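PDB 2HEU: sugar ABC transporter, sugar-binding protein from Streptococcus pneumoniae, which probably captures a sugar, most likely a raffinose-type oligosaccharide, outside the cell and hands it to a membrane ABC transporter. Local coordinates for residues A[212-215]-A[216-220]; A[179-182]-A[183-186]; A[235-238]-A[239-243]; A[372-375]-A[376-380]; A[80-83]-A[84-87]. All coordinates share one frame; numbering follows the deposited sequence.

Contact 1 of 5, residues A[212-215]-A[216-220]; sequences PIMK and DDIKV
M214 lays its terminal methyl over D217 and I218 on the flank of helix 212-222, at i,i+3 and i,i+4 spacing, in a helix of the solute-binding fold. CG of M214 is roughly opposite the backbone N (chi1 -151°), and bends at the next two torsions carry CE along the helix surface. There it comes 3.5 Å from OD2 of D217, with which the methionine runs alongside, and 3.9 Å from CG1 of I218, which it meets at a slant. The CE to CG1 contact is apolar; the CE to OD2 contact is packing of a methyl against a carboxylate oxygen. On the isoleucine, the same CG1 also rests 3.3 Å from the carbonyl O of M214, the oxygen that accepts from I218 N.

Four i to i+4 backbone bonds join the two halves, donated by N of D216, D217, I218 and K219; the one from D217 N to I213 O, for example, measures 2.9 Å with a nearly straight N-H...O angle of 165°. The apolar stripe faces helix 385-396, where M214 touches V389 and L392 and I218 touches M388. D217, buried one step round, packs against A184 and F185 of helix 178-189. K219 departs to salt bridges with E153 and D150.

At the exposed start, a water donates to the O of P212 at 2.8 Å and, more weakly, to OD1 of D216 at 3.1 Å.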
loop_
_atom_site.group_PDB
_atom_site.type_symbol
_atom_site.label_atom_id
_atom_site.label_comp_id
_atom_site.label_asym_id
_atom_site.label_seq_id
_atom_site.Cartn_x
_atom_site.Cartn_y
_atom_site.Cartn_z
ATOM N N PRO A 212 8.329 7.188 -25.922
ATOM C CA PRO A 212 6.997 7.712 -25.581
ATOM C C PRO A 212 6.594 7.510 -24.148
ATOM O O PRO A 212 5.961 8.379 -23.528
ATOM C CB PRO A 212 6.108 7.017 -26.573
ATOM C CG PRO A 212 6.976 6.865 -27.786
ATOM C CD PRO A 212 8.289 6.499 -27.221
ATOM N N ILE A 213 6.923 6.352 -23.581
ATOM C CA ILE A 213 6.545 6.051 -22.199
ATOM C C ILE A 213 7.246 7.020 -21.258
ATOM O O ILE A 213 6.658 7.508 -20.287
ATOM C CB ILE A 213 6.820 4.575 -21.815
ATOM C CG1 ILE A 213 5.831 3.676 -22.552
ATOM C CG2 ILE A 213 6.781 4.370 -20.338
ATOM C CD1 ILE A 213 6.230 2.207 -22.652
ATOM N N MET A 214 8.526 7.274 -21.498
ATOM C CA MET A 214 9.287 8.206 -20.661
ATOM C C MET A 214 8.723 9.585 -20.818
ATOM O O MET A 214 8.586 10.326 -19.822
ATOM C CB MET A 214 10.748 8.157 -21.039
ATOM C CG MET A 214 11.684 8.429 -20.070
ATOM S SD MET A 214 11.556 7.570 -18.477
ATOM C CE MET A 214 11.447 9.015 -17.469
ATOM N N LYS A 215 8.341 10.044 -22.034
ATOM C CA LYS A 215 7.747 11.331 -22.230
ATOM C C LYS A 215 6.475 11.465 -21.403
ATOM O O LYS A 215 6.199 12.506 -20.785
ATOM C CB LYS A 215 7.453 11.583 -23.710
ATOM C CG LYS A 215 8.718 11.776 -24.534
ATOM C CD LYS A 215 8.340 11.916 -26.045
ATOM C CE LYS A 215 9.582 12.058 -26.927
ATOM N NZ LYS A 215 10.277 13.265 -26.685
ATOM N N ASP A 216 5.658 10.417 -21.403
ATOM C CA ASP A 216 4.405 10.448 -20.628
ATOM C C ASP A 216 4.689 10.455 -19.124
ATOM O O ASP A 216 4.025 11.163 -18.377
ATOM C CB ASP A 216 3.507 9.292 -21.000
ATOM C CG ASP A 216 2.750 9.486 -22.360
ATOM O OD1 ASP A 216 2.674 10.621 -22.830
ATOM O OD2 ASP A 216 2.201 8.504 -22.857
ATOM N N ASP A 217 5.646 9.636 -18.683
ATOM C CA ASP A 217 6.014 9.678 -17.254
ATOM C C ASP A 217 6.456 11.094 -16.860
ATOM O O ASP A 217 6.074 11.576 -15.800
ATOM C CB ASP A 217 7.150 8.689 -17.007
ATOM C CG ASP A 217 7.674 8.782 -15.599
ATOM O OD1 ASP A 217 6.834 8.301 -14.723
ATOM O OD2 ASP A 217 8.747 9.288 -15.327
ATOM N N ILE A 218 7.275 11.753 -17.685
ATOM C CA ILE A 218 7.722 13.086 -17.410
ATOM C C ILE A 218 6.569 14.050 -17.387
ATOM O O ILE A 218 6.510 14.939 -16.547
ATOM C CB ILE A 218 8.822 13.445 -18.424
ATOM C CG1 ILE A 218 10.096 12.650 -18.097
ATOM C CG2 ILE A 218 9.063 14.958 -18.437
ATOM C CD1 ILE A 218 11.142 12.650 -19.190
ATOM N N LYS A 219 5.604 13.906 -18.309
ATOM C CA LYS A 219 4.411 14.732 -18.306
ATOM C C LYS A 219 3.692 14.625 -16.956
ATOM O O LYS A 219 3.319 15.644 -16.340
ATOM C CB LYS A 219 3.481 14.327 -19.432
ATOM C CG LYS A 219 2.157 15.027 -19.484
ATOM C CD LYS A 219 1.273 14.480 -20.580
ATOM C CE LYS A 219 -0.135 14.996 -20.639
ATOM N NZ LYS A 219 -0.211 16.408 -20.967
ATOM N N VAL A 220 3.493 13.426 -16.469
ATOM C CA VAL A 220 2.782 13.234 -15.183
ATOM C C VAL A 220 3.618 13.820 -14.029
ATOM O O VAL A 220 3.102 14.521 -13.144
ATOM C CB VAL A 220 2.396 11.793 -14.979
ATOM C CG1 VAL A 220 1.694 11.622 -13.623
ATOM C CG2 VAL A 220 1.486 11.303 -16.090
HETATM O O HOH W 1 4.534 10.097 -25.268
#

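Contact 2 of 5, residues A[179-182]-A[183-186]; sequences GYNQ and LAFA
N181 and F185, one helical turn apart in the buried helix 178-189, meet at a slant: the plane of the asparagine amide and that of the phenyl ring stand 35° apart, and CE1 of the ring lies 4.0 Å from CG of N181. Neither group is stacked flat on the other. With chi1 at -78°, the phenylalanine sends its ring back toward the preceding turn, where CD1 comes 3.4 Å from the backbone O of N181, the oxygen that also accepts from F185 N. CB of A184 sits 3.4 Å from the same carbonyl oxygen.

L183 makes the matching contact two residues earlier, its CG resting 3.3 Å from the O of G179. Q182 has an extended chain beyond CG, and its buried amide is satisfied by outside partners, NE2 by OE1 of Q363 and OE1 by N of L362. Around the helix, F185 packs against helix 192-199 at A195, Y198 and L199, while Y180 and L183 touch Y129 of strand 129-134. All eight residues are buried, in a helix covered by helix 192-199 and strand 129-134, within the solute-binding fold.

Continuity of the turns rests on four i to i+4 bonds; F185 N to N181 O is nearly straight at 170°, and A186 N reaches O of Q182 at 2.8 Å.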
loop_
_atom_site.group_PDB
_atom_site.type_symbol
_atom_site.label_atom_id
_atom_site.label_comp_id
_atom_site.label_asym_id
_atom_site.label_seq_id
_atom_site.Cartn_x
_atom_site.Cartn_y
_atom_site.Cartn_z
ATOM N N GLY A 179 4.420 6.105 -4.726
ATOM C CA GLY A 179 3.210 5.751 -5.393
ATOM C C GLY A 179 2.874 6.619 -6.567
ATOM O O GLY A 179 2.327 6.173 -7.574
ATOM N N TYR A 180 3.207 7.920 -6.496
ATOM C CA TYR A 180 2.904 8.869 -7.557
ATOM C C TYR A 180 3.616 8.440 -8.850
ATOM O O TYR A 180 2.998 8.362 -9.910
ATOM C CB TYR A 180 3.283 10.266 -7.131
ATOM C CG TYR A 180 2.832 11.328 -8.101
ATOM C CD1 TYR A 180 1.663 12.031 -7.936
ATOM C CD2 TYR A 180 3.579 11.632 -9.228
ATOM C CE1 TYR A 180 1.230 12.963 -8.861
ATOM C CE2 TYR A 180 3.177 12.552 -10.167
ATOM C CZ TYR A 180 2.004 13.216 -9.985
ATOM O OH TYR A 180 1.521 14.136 -10.884
ATOM N N ASN A 181 4.911 8.217 -8.759
ATOM C CA ASN A 181 5.669 7.886 -9.969
ATOM C C ASN A 181 5.372 6.473 -10.433
ATOM O O ASN A 181 5.362 6.194 -11.640
ATOM C CB ASN A 181 7.143 8.161 -9.766
ATOM C CG ASN A 181 7.909 8.286 -11.098
ATOM O OD1 ASN A 181 7.267 8.506 -12.151
ATOM N ND2 ASN A 181 9.212 8.198 -11.024
ATOM N N GLN A 182 5.128 5.542 -9.516
ATOM C CA GLN A 182 4.698 4.208 -9.991
ATOM C C GLN A 182 3.424 4.327 -10.795
ATOM O O GLN A 182 3.284 3.646 -11.822
ATOM C CB GLN A 182 4.541 3.241 -8.820
ATOM C CG GLN A 182 5.854 2.903 -8.176
ATOM C CD GLN A 182 5.780 1.713 -7.252
ATOM O OE1 GLN A 182 4.854 0.901 -7.328
ATOM N NE2 GLN A 182 6.764 1.590 -6.399
ATOM N N LEU A 183 2.493 5.155 -10.376
ATOM C CA LEU A 183 1.211 5.349 -11.083
ATOM C C LEU A 183 1.404 6.159 -12.381
ATOM O O LEU A 183 0.667 5.932 -13.346
ATOM C CB LEU A 183 0.178 5.935 -10.181
ATOM C CG LEU A 183 -0.316 4.962 -9.113
ATOM C CD1 LEU A 183 -1.092 5.687 -8.011
ATOM C CD2 LEU A 183 -1.143 3.887 -9.720
ATOM N N ALA A 184 2.376 7.065 -12.408
ATOM C CA ALA A 184 2.744 7.710 -13.673
ATOM C C ALA A 184 3.141 6.657 -14.680
ATOM O O ALA A 184 2.638 6.611 -15.820
ATOM C CB ALA A 184 3.877 8.704 -13.414
ATOM N N PHE A 185 4.058 5.740 -14.305
ATOM C CA PHE A 185 4.454 4.699 -15.233
ATOM C C PHE A 185 3.319 3.755 -15.517
ATOM O O PHE A 185 3.177 3.292 -16.678
ATOM C CB PHE A 185 5.666 3.924 -14.728
ATOM C CG PHE A 185 6.969 4.644 -14.919
ATOM C CD1 PHE A 185 7.720 5.124 -13.863
ATOM C CD2 PHE A 185 7.485 4.819 -16.202
ATOM C CE1 PHE A 185 8.925 5.790 -14.064
ATOM C CE2 PHE A 185 8.665 5.481 -16.431
ATOM C CZ PHE A 185 9.405 5.959 -15.350
ATOM N N ALA A 186 2.502 3.358 -14.527
ATOM C CA ALA A 186 1.425 2.404 -14.801
ATOM C C ALA A 186 0.403 2.978 -15.741
ATOM O O ALA A 186 -0.029 2.319 -16.675
ATOM C CB ALA A 186 0.810 1.973 -13.450
#

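Contact 3 of 5, residues A[235-238]-A[239-243]; sequences EGAG and YTDVI
D241 turns its carboxylate back over the start of helix 239-247 to take the N-H of G238, the residue at the N-cap position. CG of D241 lies anti to its own carbonyl carbon (chi1 -64°), and this torsion swings OD2 to 2.9 Å from N of G238. The N-H...O angle is 170°, although the donor meets OD2 from above the carboxylate plane, 42° out of it. In position D241 is N3, so the bond is the N3-to-N-cap half of a capping box; the reciprocal half is absent because glycine has no side chain to offer.

The same oxygen lies 3.4 Å from CA of A237, and CB of A237 approaches it at 3.9 Å, so the loop passes close along the aspartate. A water donates both to OD2, at 3.0 Å, and to O of G236, tying the loop to the cap. On the helix side, V242 N bonds to O of G238 at 3.1 Å. Y239 has CG anti to the backbone N, which sets its ring against W175 and A260, with CG1 of I243 over one ring face, toward the rim.

Y239 N donates to a second carboxylate, OD2 of D173. Two acidic groups therefore answer the N-H groups at this helix start, and the helix dipole would probably stabilise their negative charge.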
loop_
_atom_site.group_PDB
_atom_site.type_symbol
_atom_site.label_atom_id
_atom_site.label_comp_id
_atom_site.label_asym_id
_atom_site.label_seq_id
_atom_site.Cartn_x
_atom_site.Cartn_y
_atom_site.Cartn_z
ATOM N N GLU A 235 11.145 22.161 -0.120
ATOM C CA GLU A 235 12.327 21.385 -0.445
ATOM C C GLU A 235 12.808 20.616 0.737
ATOM O O GLU A 235 13.310 19.506 0.589
ATOM C CB GLU A 235 13.430 22.286 -1.025
ATOM C CG GLU A 235 13.115 23.027 -2.286
ATOM C CD GLU A 235 12.429 24.395 -2.148
ATOM O OE1 GLU A 235 11.877 24.718 -1.095
ATOM O OE2 GLU A 235 12.495 25.164 -3.177
ATOM N N GLY A 236 12.684 21.204 1.929
ATOM C CA GLY A 236 13.123 20.622 3.191
ATOM C C GLY A 236 11.970 20.072 4.060
ATOM O O GLY A 236 12.206 19.669 5.207
ATOM N N ALA A 237 10.762 19.992 3.493
ATOM C CA ALA A 237 9.613 19.602 4.294
ATOM C C ALA A 237 9.547 18.096 4.444
ATOM O O ALA A 237 9.808 17.316 3.519
ATOM C CB ALA A 237 8.368 20.099 3.614
ATOM N N GLY A 238 9.143 17.656 5.641
ATOM C CA GLY A 238 8.930 16.279 5.925
ATOM C C GLY A 238 7.455 15.893 5.827
ATOM O O GLY A 238 6.534 16.688 5.659
ATOM N N TYR A 239 7.242 14.597 5.973
ATOM C CA TYR A 239 5.864 14.023 5.995
ATOM C C TYR A 239 4.996 14.763 6.940
ATOM O O TYR A 239 3.861 15.160 6.564
ATOM C CB TYR A 239 5.957 12.547 6.323
ATOM C CG TYR A 239 4.665 11.831 6.478
ATOM C CD1 TYR A 239 3.788 11.687 5.393
ATOM C CD2 TYR A 239 4.302 11.330 7.641
ATOM C CE1 TYR A 239 2.590 10.955 5.551
ATOM C CE2 TYR A 239 3.114 10.601 7.809
ATOM C CZ TYR A 239 2.277 10.427 6.747
ATOM O OH TYR A 239 1.102 9.682 6.848
ATOM N N THR A 240 5.386 14.942 8.200
ATOM C CA THR A 240 4.467 15.576 9.148
ATOM C C THR A 240 4.161 17.013 8.754
ATOM O O THR A 240 3.075 17.507 8.986
ATOM C CB THR A 240 5.000 15.553 10.623
ATOM O OG1 THR A 240 6.296 16.165 10.672
ATOM C CG2 THR A 240 4.989 14.102 11.099
ATOM N N ASP A 241 5.132 17.681 8.133
ATOM C CA ASP A 241 4.930 19.036 7.691
ATOM C C ASP A 241 3.817 19.073 6.654
ATOM O O ASP A 241 3.003 20.038 6.666
ATOM C CB ASP A 241 6.192 19.627 7.085
ATOM C CG ASP A 241 7.360 19.768 8.054
ATOM O OD1 ASP A 241 7.153 19.900 9.283
ATOM O OD2 ASP A 241 8.513 19.812 7.533
ATOM N N VAL A 242 3.786 18.154 5.677
ATOM C CA VAL A 242 2.707 18.177 4.651
ATOM C C VAL A 242 1.400 17.628 5.139
ATOM O O VAL A 242 0.351 18.085 4.663
ATOM C CB VAL A 242 3.104 17.505 3.297
ATOM C CG1 VAL A 242 4.404 18.200 2.817
ATOM C CG2 VAL A 242 3.250 16.005 3.420
ATOM N N ILE A 243 1.402 16.691 6.066
ATOM C CA ILE A 243 0.153 16.304 6.734
ATOM C C ILE A 243 -0.443 17.546 7.406
ATOM O O ILE A 243 -1.651 17.811 7.300
ATOM C CB ILE A 243 0.424 15.190 7.758
ATOM C CG1 ILE A 243 0.847 13.900 7.078
ATOM C CG2 ILE A 243 -0.811 15.032 8.713
ATOM C CD1 ILE A 243 -0.148 13.263 6.189
HETATM O O HOH W 2 11.440 19.728 8.024
#

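Contact 4 of 5, residues A[372-375]-A[376-380]; sequences FHTL and TMNYV
The carbonyl oxygen of F372 is gripped by two donors from one residue: T376 N at 3.1 Å and T376 OG1 at 2.8 Å. They reach it from opposite faces of the carbonyl plane. The hydroxyl is set there by chi1 of -62°, which places OG1 anti to the carbonyl carbon of T376 and next to its backbone N, so it folds back onto the preceding turn of helix 370-382, as threonines in helices commonly do. OG1 also stands over one face of the F372 ring, toward the rim, 3.9 Å from CE2.

L375 takes the less usual helical torsion, with CG between the backbone N and the carbonyl carbon (chi1 68°), and this brings CD1 to 3.4 Å from T376 N. T374 and N378, i and i+4 on the more exposed flank, run alongside each other, CG2 of the threonine being 3.4 Å from ND2 of the asparagine. N378 N completes the pairing by a bond of 2.8 Å to O of T374. The bond from Y379 N to O of L375 is less regular, its donor lying 37° out of the carbonyl plane.

Three helices pack on its buried side, while M377 and V380 also meet loops. F372 packs on N181 and Q182 of helix 178-189 and on F395 of helix 385-396. Y379 packs on I218 of helix 212-222 and places its OH on OD1 of D222.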
loop_
_atom_site.group_PDB
_atom_site.type_symbol
_atom_site.label_atom_id
_atom_site.label_comp_id
_atom_site.label_asym_id
_atom_site.label_seq_id
_atom_site.Cartn_x
_atom_site.Cartn_y
_atom_site.Cartn_z
ATOM N N PHE A 372 14.628 4.557 -6.189
ATOM C CA PHE A 372 13.505 4.963 -7.016
ATOM C C PHE A 372 12.814 6.147 -6.360
ATOM O O PHE A 372 12.426 7.146 -7.026
ATOM C CB PHE A 372 12.509 3.810 -7.241
ATOM C CG PHE A 372 11.409 4.157 -8.161
ATOM C CD1 PHE A 372 11.553 4.100 -9.550
ATOM C CD2 PHE A 372 10.155 4.553 -7.671
ATOM C CE1 PHE A 372 10.494 4.422 -10.401
ATOM C CE2 PHE A 372 9.114 4.898 -8.509
ATOM C CZ PHE A 372 9.276 4.798 -9.880
ATOM N N HIS A 373 12.621 6.099 -5.026
ATOM C CA HIS A 373 12.076 7.279 -4.317
ATOM C C HIS A 373 12.931 8.485 -4.610
ATOM O O HIS A 373 12.464 9.586 -4.952
ATOM C CB HIS A 373 12.037 7.048 -2.802
ATOM C CG HIS A 373 11.390 5.779 -2.363
ATOM N ND1 HIS A 373 11.536 5.387 -1.073
ATOM C CD2 HIS A 373 10.653 4.850 -3.017
ATOM C CE1 HIS A 373 10.891 4.241 -0.953
ATOM N NE2 HIS A 373 10.294 3.895 -2.081
ATOM N N THR A 374 14.252 8.321 -4.459
ATOM C CA THR A 374 15.188 9.430 -4.571
ATOM C C THR A 374 15.142 10.032 -5.983
ATOM O O THR A 374 15.143 11.243 -6.128
ATOM C CB THR A 374 16.599 8.966 -4.213
ATOM O OG1 THR A 374 16.567 8.519 -2.860
ATOM C CG2 THR A 374 17.663 10.012 -4.466
ATOM N N LEU A 375 15.193 9.181 -7.029
ATOM C CA LEU A 375 15.214 9.756 -8.373
ATOM C C LEU A 375 13.913 10.500 -8.659
ATOM O O LEU A 375 13.908 11.501 -9.400
ATOM C CB LEU A 375 15.523 8.710 -9.423
ATOM C CG LEU A 375 14.505 7.598 -9.703
ATOM C CD1 LEU A 375 13.414 8.022 -10.686
ATOM C CD2 LEU A 375 15.181 6.313 -10.182
ATOM N N THR A 376 12.806 10.061 -8.073
ATOM C CA THR A 376 11.535 10.695 -8.265
ATOM C C THR A 376 11.536 12.094 -7.657
ATOM O O THR A 376 11.211 13.103 -8.313
ATOM C CB THR A 376 10.410 9.854 -7.647
ATOM O OG1 THR A 376 10.364 8.568 -8.325
ATOM C CG2 THR A 376 9.056 10.539 -7.775
ATOM N N MET A 377 11.929 12.181 -6.371
ATOM C CA MET A 377 11.910 13.480 -5.690
ATOM C C MET A 377 12.987 14.380 -6.291
ATOM O O MET A 377 12.787 15.604 -6.385
ATOM C CB MET A 377 12.106 13.290 -4.200
ATOM C CG MET A 377 11.887 14.583 -3.391
ATOM S SD MET A 377 10.248 15.300 -3.554
ATOM C CE MET A 377 9.307 14.213 -2.500
ATOM N N ASN A 378 14.129 13.826 -6.676
ATOM C CA ASN A 378 15.193 14.685 -7.256
ATOM C C ASN A 378 14.728 15.282 -8.546
ATOM O O ASN A 378 15.142 16.401 -8.873
ATOM C CB ASN A 378 16.473 13.874 -7.484
ATOM C CG ASN A 378 17.250 13.618 -6.237
ATOM O OD1 ASN A 378 16.855 14.045 -5.158
ATOM N ND2 ASN A 378 18.307 12.819 -6.283
ATOM N N TYR A 379 13.876 14.618 -9.311
ATOM C CA TYR A 379 13.296 15.237 -10.495
ATOM C C TYR A 379 12.377 16.385 -10.119
ATOM O O TYR A 379 12.402 17.456 -10.734
ATOM C CB TYR A 379 12.564 14.203 -11.385
ATOM C CG TYR A 379 12.005 14.863 -12.621
ATOM C CD1 TYR A 379 12.862 15.245 -13.646
ATOM C CD2 TYR A 379 10.688 15.174 -12.741
ATOM C CE1 TYR A 379 12.411 15.955 -14.740
ATOM C CE2 TYR A 379 10.177 15.861 -13.834
ATOM C CZ TYR A 379 11.075 16.275 -14.842
ATOM O OH TYR A 379 10.656 16.995 -15.909
ATOM N N VAL A 380 11.524 16.200 -9.119
ATOM C CA VAL A 380 10.674 17.327 -8.667
ATOM C C VAL A 380 11.574 18.509 -8.271
ATOM O O VAL A 380 11.251 19.646 -8.613
ATOM C CB VAL A 380 9.722 16.890 -7.585
ATOM C CG1 VAL A 380 8.846 18.089 -7.130
ATOM C CG2 VAL A 380 8.842 15.743 -8.048
#

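Contact 5 of 5, residues A[80-83]-A[84-87]; sequences QSIE and LQEW
S81 is itself extended (psi 152°) just before I82 enters helix 82-89, making it the N-cap residue whose OG accepts from L84 N at 3.1 Å. OG sits between the backbone N and the carbonyl carbon, which turns it to face the N-H of L84; it is also hydrogen-bonded to O of Y78, in the preceding loop. Backbone bonds then take over, W87 N reaching O of E83 at 2.8 Å.

The main side-chain contact is a CH-pi interaction. CB of E83 lies directly above the six-membered ring of W87, 3.6 Å from its centroid and 9° off the ring normal. CG follows over the ring at 3.8 Å from CH2, and the carbonyl O of E83 lies above the same indole nearer its rim, 2.9 Å from the plane. The carboxylate itself turns off, its plane 68° from the indole's, and makes a long, weak ion pair with K63. W87 is buried against L62, V66 and L67 of helix 58-67. On the surface side, I82 and E86 run alongside each other, CG2 to CG 3.9 Å.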
loop_
_atom_site.group_PDB
_atom_site.type_symbol
_atom_site.label_atom_id
_atom_site.label_comp_id
_atom_site.label_asym_id
_atom_site.label_seq_id
_atom_site.Cartn_x
_atom_site.Cartn_y
_atom_site.Cartn_z
ATOM N N GLN A 80 3.849 -8.771 -0.709
ATOM C CA GLN A 80 4.720 -8.300 -1.802
ATOM C C GLN A 80 6.154 -8.489 -1.503
ATOM O O GLN A 80 6.991 -8.283 -2.405
ATOM C CB GLN A 80 4.447 -6.848 -2.140
ATOM C CG GLN A 80 5.041 -5.873 -1.193
ATOM C CD GLN A 80 4.093 -5.543 -0.071
ATOM O OE1 GLN A 80 3.207 -6.377 0.399
ATOM N NE2 GLN A 80 4.033 -4.294 0.305
ATOM N N SER A 81 6.525 -8.785 -0.256
ATOM C CA SER A 81 7.921 -8.788 0.141
ATOM C C SER A 81 8.700 -9.900 -0.490
ATOM O O SER A 81 8.189 -10.993 -0.775
ATOM C CB SER A 81 8.062 -8.857 1.639
ATOM O OG SER A 81 7.621 -10.088 2.199
ATOM N N ILE A 82 9.996 -9.663 -0.663
ATOM C CA ILE A 82 10.891 -10.705 -1.183
ATOM C C ILE A 82 10.938 -11.842 -0.172
ATOM O O ILE A 82 11.065 -13.000 -0.567
ATOM C CB ILE A 82 12.310 -10.101 -1.443
ATOM C CG1 ILE A 82 12.206 -8.922 -2.457
ATOM C CG2 ILE A 82 13.250 -11.184 -1.970
ATOM C CD1 ILE A 82 11.336 -9.195 -3.727
ATOM N N GLU A 83 10.859 -11.537 1.113
ATOM C CA GLU A 83 10.854 -12.588 2.115
ATOM C C GLU A 83 9.678 -13.531 1.936
ATOM O O GLU A 83 9.864 -14.735 2.058
ATOM C CB GLU A 83 10.886 -12.063 3.549
ATOM C CG GLU A 83 12.151 -11.414 3.886
ATOM C CD GLU A 83 12.413 -10.103 3.215
ATOM O OE1 GLU A 83 11.435 -9.340 2.830
ATOM O OE2 GLU A 83 13.649 -9.810 3.162
ATOM N N LEU A 84 8.467 -13.029 1.760
ATOM C CA LEU A 84 7.336 -13.893 1.549
ATOM C C LEU A 84 7.651 -14.766 0.329
ATOM O O LEU A 84 7.440 -15.979 0.361
ATOM C CB LEU A 84 6.062 -13.085 1.429
ATOM C CG LEU A 84 4.759 -13.899 1.214
ATOM C CD1 LEU A 84 4.583 -14.264 -0.188
ATOM C CD2 LEU A 84 4.640 -15.174 2.138
ATOM N N GLN A 85 8.115 -14.154 -0.764
ATOM C CA GLN A 85 8.345 -14.942 -1.983
ATOM C C GLN A 85 9.336 -16.067 -1.763
ATOM O O GLN A 85 9.102 -17.246 -2.076
ATOM C CB GLN A 85 8.896 -14.017 -3.061
ATOM C CG GLN A 85 7.847 -13.024 -3.478
ATOM C CD GLN A 85 8.417 -11.916 -4.319
ATOM O OE1 GLN A 85 7.825 -10.843 -4.432
ATOM N NE2 GLN A 85 9.590 -12.113 -4.828
ATOM N N GLU A 86 10.450 -15.697 -1.201
ATOM C CA GLU A 86 11.556 -16.639 -1.061
ATOM C C GLU A 86 11.247 -17.709 -0.007
ATOM O O GLU A 86 11.575 -18.882 -0.183
ATOM C CB GLU A 86 12.862 -15.961 -0.841
ATOM C CG GLU A 86 13.267 -15.114 -2.076
ATOM C CD GLU A 86 13.423 -15.934 -3.351
ATOM O OE1 GLU A 86 14.018 -17.036 -3.289
ATOM O OE2 GLU A 86 12.849 -15.558 -4.378
ATOM N N TRP A 87 10.659 -17.295 1.111
ATOM C CA TRP A 87 10.301 -18.203 2.155
ATOM C C TRP A 87 9.249 -19.181 1.682
ATOM O O TRP A 87 9.267 -20.359 2.023
ATOM C CB TRP A 87 9.953 -17.475 3.454
ATOM C CG TRP A 87 11.075 -16.780 4.092
ATOM C CD1 TRP A 87 12.458 -16.985 3.884
ATOM C CD2 TRP A 87 10.993 -15.730 5.035
ATOM N NE1 TRP A 87 13.154 -16.126 4.617
ATOM C CE2 TRP A 87 12.310 -15.362 5.362
ATOM C CE3 TRP A 87 9.953 -15.077 5.658
ATOM C CZ2 TRP A 87 12.617 -14.345 6.231
ATOM C CZ3 TRP A 87 10.283 -14.066 6.517
ATOM C CH2 TRP A 87 11.572 -13.725 6.817
#

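Overall arrangement
Contacts 1, 2 and 4 form one cluster in a single lobe, with centres 11 to 15 Å apart: helices 212-222, 178-189 and 370-382 pack together, each touching the other two. V220 O with Y180 OH, 2.8 Å, and F372 beside Q182 and F185 are the joints. Contact 2 is the most buried; contact 1 is partly exposed at its helix start. Contacts 3 and 5 instead describe helix beginnings, one with an N3 aspartate taking the N-cap N-H, the other with a serine at the N-cap. Contact 5 belongs to the other lobe, whose 2-1-3-5-4 sheet fits a class II solute-binding fold, and lies about 31 Å from contacts 1 and 3, centre to centre.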